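Local coordinates for protein alpha-glucosidase (Pseudoalteromonas sp. K8, PDB 5HQA) that hydrolyses alpha-glucosides as a chloride-activated member of glycoside hydrolase family 97, with a calcium ion bound at its sugar pocket, at residues F52-Q58 / V83-K89; Q18-Y23 / N35-G39; L602-N607 / L637-S641. All coordinates share one frame. Residues are numbered along the deposited sequence.

Contact 1 (F52-Q58 / V83-K89); sequences FKITKVQ and VTVTFAK. With FMT (formic acid), chain I.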
# COMPACT_ATOMS: atom_id res chain seq x y z
N PHE A 52 30.04 5.95 -21.39
CA PHE A 52 29.09 7.03 -21.60
C PHE A 52 29.57 8.28 -20.86
O PHE A 52 29.97 8.20 -19.69
CB PHE A 52 27.70 6.62 -21.10
CG PHE A 52 26.94 5.77 -22.08
CD1 PHE A 52 27.22 4.41 -22.21
CD2 PHE A 52 25.95 6.32 -22.88
CE1 PHE A 52 26.52 3.63 -23.12
CE2 PHE A 52 25.24 5.55 -23.79
CZ PHE A 52 25.54 4.19 -23.92
N LYS A 53 29.54 9.42 -21.54
CA LYS A 53 29.98 10.69 -20.97
C LYS A 53 28.82 11.68 -20.95
O LYS A 53 27.95 11.65 -21.83
CB LYS A 53 31.17 11.29 -21.75
CG LYS A 53 32.41 10.39 -21.81
CD LYS A 53 32.97 10.13 -20.42
CE LYS A 53 34.05 9.07 -20.43
NZ LYS A 53 34.32 8.56 -19.04
N ILE A 54 28.82 12.57 -19.96
CA ILE A 54 27.82 13.63 -19.88
C ILE A 54 28.08 14.66 -20.96
O ILE A 54 29.19 15.20 -21.07
CB ILE A 54 27.83 14.29 -18.49
CG1 ILE A 54 27.46 13.28 -17.40
CG2 ILE A 54 26.86 15.49 -18.47
CD1 ILE A 54 27.77 13.76 -15.98
N THR A 55 27.07 14.93 -21.78
CA THR A 55 27.17 15.94 -22.82
C THR A 55 26.36 17.19 -22.53
O THR A 55 26.70 18.26 -23.06
CB THR A 55 26.71 15.37 -24.17
OG1 THR A 55 25.35 14.94 -24.06
CG2 THR A 55 27.58 14.19 -24.57
N LYS A 56 25.31 17.09 -21.71
CA LYS A 56 24.35 18.17 -21.53
C LYS A 56 23.64 17.99 -20.20
O LYS A 56 23.34 16.86 -19.80
CB LYS A 56 23.34 18.19 -22.68
CG LYS A 56 22.37 19.35 -22.66
CD LYS A 56 21.61 19.46 -23.97
CE LYS A 56 20.87 18.19 -24.29
NZ LYS A 56 20.25 18.25 -25.65
N VAL A 57 23.37 19.10 -19.51
CA VAL A 57 22.48 19.11 -18.36
C VAL A 57 21.44 20.21 -18.57
O VAL A 57 21.77 21.29 -19.07
CB VAL A 57 23.22 19.30 -17.02
CG1 VAL A 57 24.26 18.20 -16.82
CG2 VAL A 57 23.88 20.66 -16.94
N GLN A 58 20.20 19.92 -18.22
CA GLN A 58 19.10 20.88 -18.35
C GLN A 58 18.43 21.02 -16.99
O GLN A 58 17.89 20.04 -16.47
CB GLN A 58 18.11 20.42 -19.41
CG GLN A 58 18.75 20.28 -20.77
CD GLN A 58 17.80 19.73 -21.80
OE1 GLN A 58 17.04 20.47 -22.42
NE2 GLN A 58 17.83 18.41 -21.99
N VAL A 83 16.93 18.12 -12.78
CA VAL A 83 17.98 18.17 -13.78
C VAL A 83 17.85 16.95 -14.68
O VAL A 83 17.63 15.83 -14.20
CB VAL A 83 19.39 18.27 -13.17
CG1 VAL A 83 19.77 16.99 -12.42
CG2 VAL A 83 20.44 18.61 -14.27
N THR A 84 17.97 17.17 -15.98
CA THR A 84 18.05 16.09 -16.95
C THR A 84 19.49 16.02 -17.43
O THR A 84 20.02 17.00 -17.96
CB THR A 84 17.08 16.30 -18.11
OG1 THR A 84 15.75 16.44 -17.59
CG2 THR A 84 17.13 15.11 -19.05
N VAL A 85 20.13 14.87 -17.21
CA VAL A 85 21.53 14.66 -17.56
C VAL A 85 21.57 13.75 -18.77
O VAL A 85 21.02 12.64 -18.74
CB VAL A 85 22.31 14.04 -16.39
CG1 VAL A 85 23.77 13.92 -16.75
CG2 VAL A 85 22.12 14.88 -15.13
N THR A 86 22.20 14.21 -19.85
CA THR A 86 22.28 13.42 -21.08
C THR A 86 23.65 12.78 -21.17
O THR A 86 24.67 13.47 -21.01
CB THR A 86 22.00 14.29 -22.31
OG1 THR A 86 20.67 14.78 -22.24
CG2 THR A 86 22.16 13.47 -23.58
N PHE A 87 23.67 11.48 -21.42
CA PHE A 87 24.89 10.70 -21.59
C PHE A 87 24.99 10.22 -23.03
O PHE A 87 23.98 9.86 -23.64
CB PHE A 87 24.91 9.47 -20.67
CG PHE A 87 24.80 9.79 -19.21
CD1 PHE A 87 25.94 10.00 -18.45
CD2 PHE A 87 23.57 9.85 -18.60
CE1 PHE A 87 25.85 10.29 -17.10
CE2 PHE A 87 23.47 10.13 -17.24
CZ PHE A 87 24.61 10.35 -16.50
N ALA A 88 26.20 10.18 -23.56
CA ALA A 88 26.39 9.68 -24.91
C ALA A 88 27.69 8.90 -24.99
O ALA A 88 28.68 9.25 -24.34
CB ALA A 88 26.39 10.82 -25.94
N LYS A 89 27.67 7.85 -25.80
CA LYS A 89 28.83 7.03 -26.11
C LYS A 89 29.01 7.00 -27.62
O LYS A 89 28.03 6.78 -28.35
CB LYS A 89 28.63 5.60 -25.56
CG LYS A 89 29.74 4.62 -25.92
CD LYS A 89 29.42 3.24 -25.36
CE LYS A 89 30.56 2.24 -25.58
NZ LYS A 89 30.74 1.85 -27.01
C FMT I . 14.13 18.76 -20.15
O1 FMT I . 14.56 17.69 -20.57
O2 FMT I . 12.93 19.03 -20.06
O HOH W 1 19.07 15.57 -25.00
O HOH W 2 20.09 17.09 -20.84
O HOH W 3 15.27 18.94 -16.55

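Contact 2 (Q18-Y23 / N35-G39); sequences QSTPSY and NSALG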
# COMPACT_ATOMS: atom_id res chain seq x y z
N GLN A 18 33.49 7.40 -13.14
CA GLN A 18 33.55 5.98 -12.85
C GLN A 18 33.41 5.19 -14.16
O GLN A 18 33.21 5.75 -15.24
CB GLN A 18 32.46 5.59 -11.85
CG GLN A 18 32.35 6.54 -10.65
CD GLN A 18 33.66 6.68 -9.89
OE1 GLN A 18 34.29 5.69 -9.52
NE2 GLN A 18 34.09 7.93 -9.67
N SER A 19 33.51 3.86 -14.05
CA SER A 19 33.42 3.02 -15.24
C SER A 19 32.14 3.32 -16.00
O SER A 19 32.15 3.47 -17.22
CB SER A 19 33.50 1.54 -14.86
OG SER A 19 32.70 1.25 -13.72
N THR A 20 31.02 3.43 -15.28
CA THR A 20 29.76 3.84 -15.85
C THR A 20 29.39 5.24 -15.36
O THR A 20 30.05 5.80 -14.47
CB THR A 20 28.62 2.84 -15.51
OG1 THR A 20 28.16 2.99 -14.16
CG2 THR A 20 29.05 1.37 -15.74
N PRO A 21 28.38 5.85 -15.97
CA PRO A 21 27.66 6.93 -15.29
C PRO A 21 27.29 6.51 -13.88
O PRO A 21 27.05 5.33 -13.60
CB PRO A 21 26.42 7.11 -16.17
CG PRO A 21 26.90 6.74 -17.53
CD PRO A 21 28.00 5.73 -17.38
N SER A 22 27.23 7.47 -12.96
CA SER A 22 26.94 7.13 -11.58
C SER A 22 26.38 8.36 -10.88
O SER A 22 26.48 9.48 -11.38
CB SER A 22 28.19 6.60 -10.85
OG SER A 22 29.19 7.61 -10.79
N TYR A 23 25.78 8.13 -9.71
CA TYR A 23 25.30 9.23 -8.88
C TYR A 23 25.65 8.93 -7.43
O TYR A 23 25.89 7.78 -7.05
CB TYR A 23 23.77 9.45 -9.05
CG TYR A 23 22.96 8.39 -8.35
CD1 TYR A 23 22.76 7.14 -8.94
CD2 TYR A 23 22.43 8.62 -7.09
CE1 TYR A 23 22.04 6.15 -8.28
CE2 TYR A 23 21.71 7.64 -6.43
CZ TYR A 23 21.52 6.41 -7.03
OH TYR A 23 20.81 5.44 -6.37
N ASN A 35 28.91 6.46 -4.64
CA ASN A 35 28.87 6.26 -6.09
C ASN A 35 28.05 5.03 -6.44
O ASN A 35 28.37 3.92 -6.00
CB ASN A 35 30.28 6.10 -6.66
CG ASN A 35 31.11 7.34 -6.53
OD1 ASN A 35 30.61 8.46 -6.65
ND2 ASN A 35 32.41 7.15 -6.29
N SER A 36 27.00 5.23 -7.23
CA SER A 36 26.04 4.18 -7.57
C SER A 36 25.86 4.15 -9.08
O SER A 36 25.58 5.18 -9.68
CB SER A 36 24.70 4.44 -6.88
OG SER A 36 24.84 4.46 -5.47
N ALA A 37 26.01 2.96 -9.67
CA ALA A 37 26.03 2.81 -11.12
C ALA A 37 24.66 3.05 -11.75
O ALA A 37 23.61 2.93 -11.11
CB ALA A 37 26.53 1.42 -11.50
N LEU A 38 24.68 3.39 -13.05
CA LEU A 38 23.50 3.57 -13.89
C LEU A 38 23.72 2.84 -15.21
O LEU A 38 24.85 2.78 -15.71
CB LEU A 38 23.26 5.06 -14.19
CG LEU A 38 23.08 5.94 -12.95
CD1 LEU A 38 23.20 7.41 -13.33
CD2 LEU A 38 21.75 5.66 -12.29
N GLY A 39 22.65 2.29 -15.78
CA GLY A 39 22.75 1.70 -17.11
C GLY A 39 21.86 0.49 -17.29
O GLY A 39 21.00 0.19 -16.46
O HOH W 4 29.05 8.89 -8.44

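Contact 3 (L602-N607 / L637-S641); sequences LDFLDN and LVTAS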
# COMPACT_ATOMS: atom_id res chain seq x y z
N LEU A 602 -1.22 18.91 21.42
CA LEU A 602 -2.43 19.02 20.61
C LEU A 602 -2.41 20.24 19.71
O LEU A 602 -3.47 20.68 19.25
CB LEU A 602 -3.67 19.05 21.51
CG LEU A 602 -3.90 17.79 22.36
CD1 LEU A 602 -5.22 17.88 23.12
CD2 LEU A 602 -3.85 16.53 21.50
N ASP A 603 -1.22 20.80 19.43
CA ASP A 603 -1.22 22.04 18.65
C ASP A 603 -1.53 21.83 17.17
O ASP A 603 -1.58 22.81 16.43
CB ASP A 603 0.11 22.78 18.83
CG ASP A 603 1.32 22.00 18.33
OD1 ASP A 603 1.18 21.00 17.59
OD2 ASP A 603 2.45 22.42 18.67
N PHE A 604 -1.78 20.59 16.72
CA PHE A 604 -2.34 20.41 15.38
C PHE A 604 -3.79 20.88 15.30
O PHE A 604 -4.27 21.18 14.20
CB PHE A 604 -2.23 18.95 14.94
CG PHE A 604 -2.87 17.97 15.88
CD1 PHE A 604 -4.22 17.67 15.77
CD2 PHE A 604 -2.12 17.34 16.87
CE1 PHE A 604 -4.82 16.76 16.64
CE2 PHE A 604 -2.71 16.43 17.74
CZ PHE A 604 -4.06 16.14 17.63
N LEU A 605 -4.49 20.96 16.43
CA LEU A 605 -5.88 21.40 16.40
C LEU A 605 -5.97 22.85 15.92
O LEU A 605 -5.07 23.66 16.16
CB LEU A 605 -6.50 21.28 17.79
CG LEU A 605 -6.61 19.87 18.36
CD1 LEU A 605 -7.13 19.93 19.80
CD2 LEU A 605 -7.52 19.04 17.48
N ASP A 606 -7.06 23.16 15.23
CA ASP A 606 -7.28 24.51 14.71
C ASP A 606 -7.23 25.53 15.84
O ASP A 606 -7.88 25.36 16.88
CB ASP A 606 -8.62 24.59 13.98
CG ASP A 606 -8.73 23.57 12.87
OD1 ASP A 606 -9.02 22.39 13.18
OD2 ASP A 606 -8.52 23.94 11.70
N ASN A 607 -6.46 26.59 15.63
CA ASN A 607 -6.31 27.62 16.65
C ASN A 607 -7.65 28.30 16.90
O ASN A 607 -8.44 28.52 15.98
CB ASN A 607 -5.26 28.64 16.22
CG ASN A 607 -3.87 28.05 16.15
OD1 ASN A 607 -3.49 27.22 16.98
ND2 ASN A 607 -3.10 28.46 15.15
N LEU A 637 -12.66 18.22 27.33
CA LEU A 637 -12.57 19.45 26.54
C LEU A 637 -11.11 19.84 26.37
O LEU A 637 -10.35 19.86 27.35
CB LEU A 637 -13.35 20.59 27.20
CG LEU A 637 -14.86 20.40 27.31
CD1 LEU A 637 -15.48 21.56 28.07
CD2 LEU A 637 -15.48 20.28 25.94
N VAL A 638 -10.70 20.13 25.13
CA VAL A 638 -9.32 20.49 24.83
C VAL A 638 -9.28 21.56 23.74
O VAL A 638 -10.23 21.76 22.99
CB VAL A 638 -8.47 19.28 24.36
CG1 VAL A 638 -8.33 18.24 25.46
CG2 VAL A 638 -9.06 18.67 23.08
N THR A 639 -8.13 22.25 23.67
CA THR A 639 -7.82 23.17 22.60
C THR A 639 -6.38 22.92 22.15
O THR A 639 -5.67 22.08 22.71
CB THR A 639 -7.96 24.64 23.02
OG1 THR A 639 -6.94 24.95 23.98
CG2 THR A 639 -9.34 24.91 23.62
N ALA A 640 -5.96 23.68 21.15
CA ALA A 640 -4.62 23.53 20.58
C ALA A 640 -3.51 23.77 21.60
O ALA A 640 -2.38 23.34 21.38
CB ALA A 640 -4.45 24.49 19.40
N SER A 641 -3.79 24.45 22.71
CA SER A 641 -2.74 24.70 23.68
C SER A 641 -2.57 23.56 24.68
O SER A 641 -1.67 23.61 25.52
CB SER A 641 -3.00 26.01 24.43
OG SER A 641 -4.20 25.92 25.17
O HOH W 5 -7.89 25.15 19.54

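Contact 1 (F52-Q58 / V83-K89)
The axes of antiparallel strands 53-58 and 83-89 approach to 4.5 Å, their N-to-C directions 130° apart, consistent with a strongly twisted pair, a twist that a beta bulge commonly accentuates. K53 and A88 exchange both backbone bonds (K53 N to A88 O and A88 N to K53 O), as do Q58 and T84 (Q58 N to T84 O and T84 N to Q58 O), all four at 2.9 Å. Between them the register slips by one: T55 N reaches T86 O and T86 N bonds to K56 O, both at 2.9 Å, so T55 and K56 lie opposite T86. This is a beta bulge, kinked at T55 (phi/psi -109/-24). The pair belongs to the hairpin of strands 53-67 and 75-89, at the edge of a large antiparallel sheet in the beta-sandwich domain. I54, V57, V85 and F87 share one face: I54 CG1 meets F87 CE1 at 3.4 Å and V85 CG1 at 3.8 Å. V85 and F87 are buried and continue onto I14 of strand 10-15, whereas the V57 end, where V57 CB meets neighbouring V83 CG2 at 4.0 Å, is open to solvent. K89 CB sits over the F52 ring in a CH-pi contact, 3.6 Å from its centroid, while K89 NZ bonds to Q93. On the other face K53, K56 and Q58 are exposed, as suits long polar chains, while T84 and T86 pack toward strand 95-104. There a water links Q58 NE2 (2.9 Å), T84 O (2.9 Å) and T86 OG1 (2.8 Å); T86 OG1 also bonds to S98.

Contact 2 (Q18-Y23 / N35-G39)
Y23 takes the p rotamer (chi1 74°), which swings its ring across to the neighbouring strand: S36 CB lies over the ring face, 3.9 Å from the centroid, in a CH-pi contact. Serine suits this spot because its small CB can lie against the ring face while OG, in the m rotamer, bonds to N34 O. The tyrosine hydroxyl, buried as it is, bonds to E131 O. L38 (m, t) brings CD2 to 3.8 Å from Y23 CD1, and its CB stands 4.3 Å from P21 CB, so leucine and proline build an apolar patch that continues onto Y97. S22, also p, shares a water with N35: the water is 2.7 Å from S22 OG and 2.4 Å from N35 OD1. In the conformer given, T20, with chi1 at 77°, folds its hydroxyl back onto its own segment, T20 OG1 donating to P21 O at 2.6 Å. That same carbonyl accepts a weak bond from L38 N (3.1 Å from P21 O). Regular pairing follows, with Y23 N to S36 O at 3.0 Å and S36 N to Y23 O at 2.8 Å. Together these residues form the open end of an antiparallel beta hairpin, strands 22-27 and 30-42, within one sheet of the N-terminal beta-sandwich, whose fold is related to that of the galactose mutarotases.

Contact 3 (L602-N607 / L637-S641)
L602 opens a type I beta turn closed by L605 N to L602 O at 3.0 Å. Its CD1 packs 3.7 Å from V638 CB, and its carbonyl also receives a CA-H...O contact, A640 CA to L602 O at 3.3 Å. D603 comes next, its CA 3.2 Å from A640 O; its carboxylate leads away, as suits an exposed turn position. L605 turns back: its CD1 lies 4.0 Å from V638 CG2 and its CB 4.1 Å from A640 CB, a methyl small enough to fit close against the turn. D606 joins through its backbone, since one water lies 2.7 Å from D606 O and 2.9 Å from A640 N, while its carboxylate forms a salt bridge with K573. The turn, between strands 596-601 and 611-618, thus packs against V638 of strand 631-638, an outer strand of the C-terminal antiparallel sheet, and the loop that follows it, with L602, L605 and V638 all touching F658 of strand 653-660.

In the fold
Contacts 1 and 2 belong to hairpins in two sheets of the N-terminal beta-sandwich, their centres 13 Å apart. They meet through P21, whose CB is 3.4 Å from F87 CE1 and whose CG is 3.7 Å from F52 CB. Contact 3 stands apart in the C-terminal domain, its centre 51 Å from that of contact 1 and 50 Å from that of contact 2. All three are partly buried: F52, F87, P21, Y23, L38, L602, L605 and V638 lie inside, K56, Q58, N35 and D603 outside. Waters join polar groups in each. Contacts 1 and 2 pair backbones directly; in contact 3 leucine packing and CA-H...O contacts join a turn to the end of a strand and the loop after it.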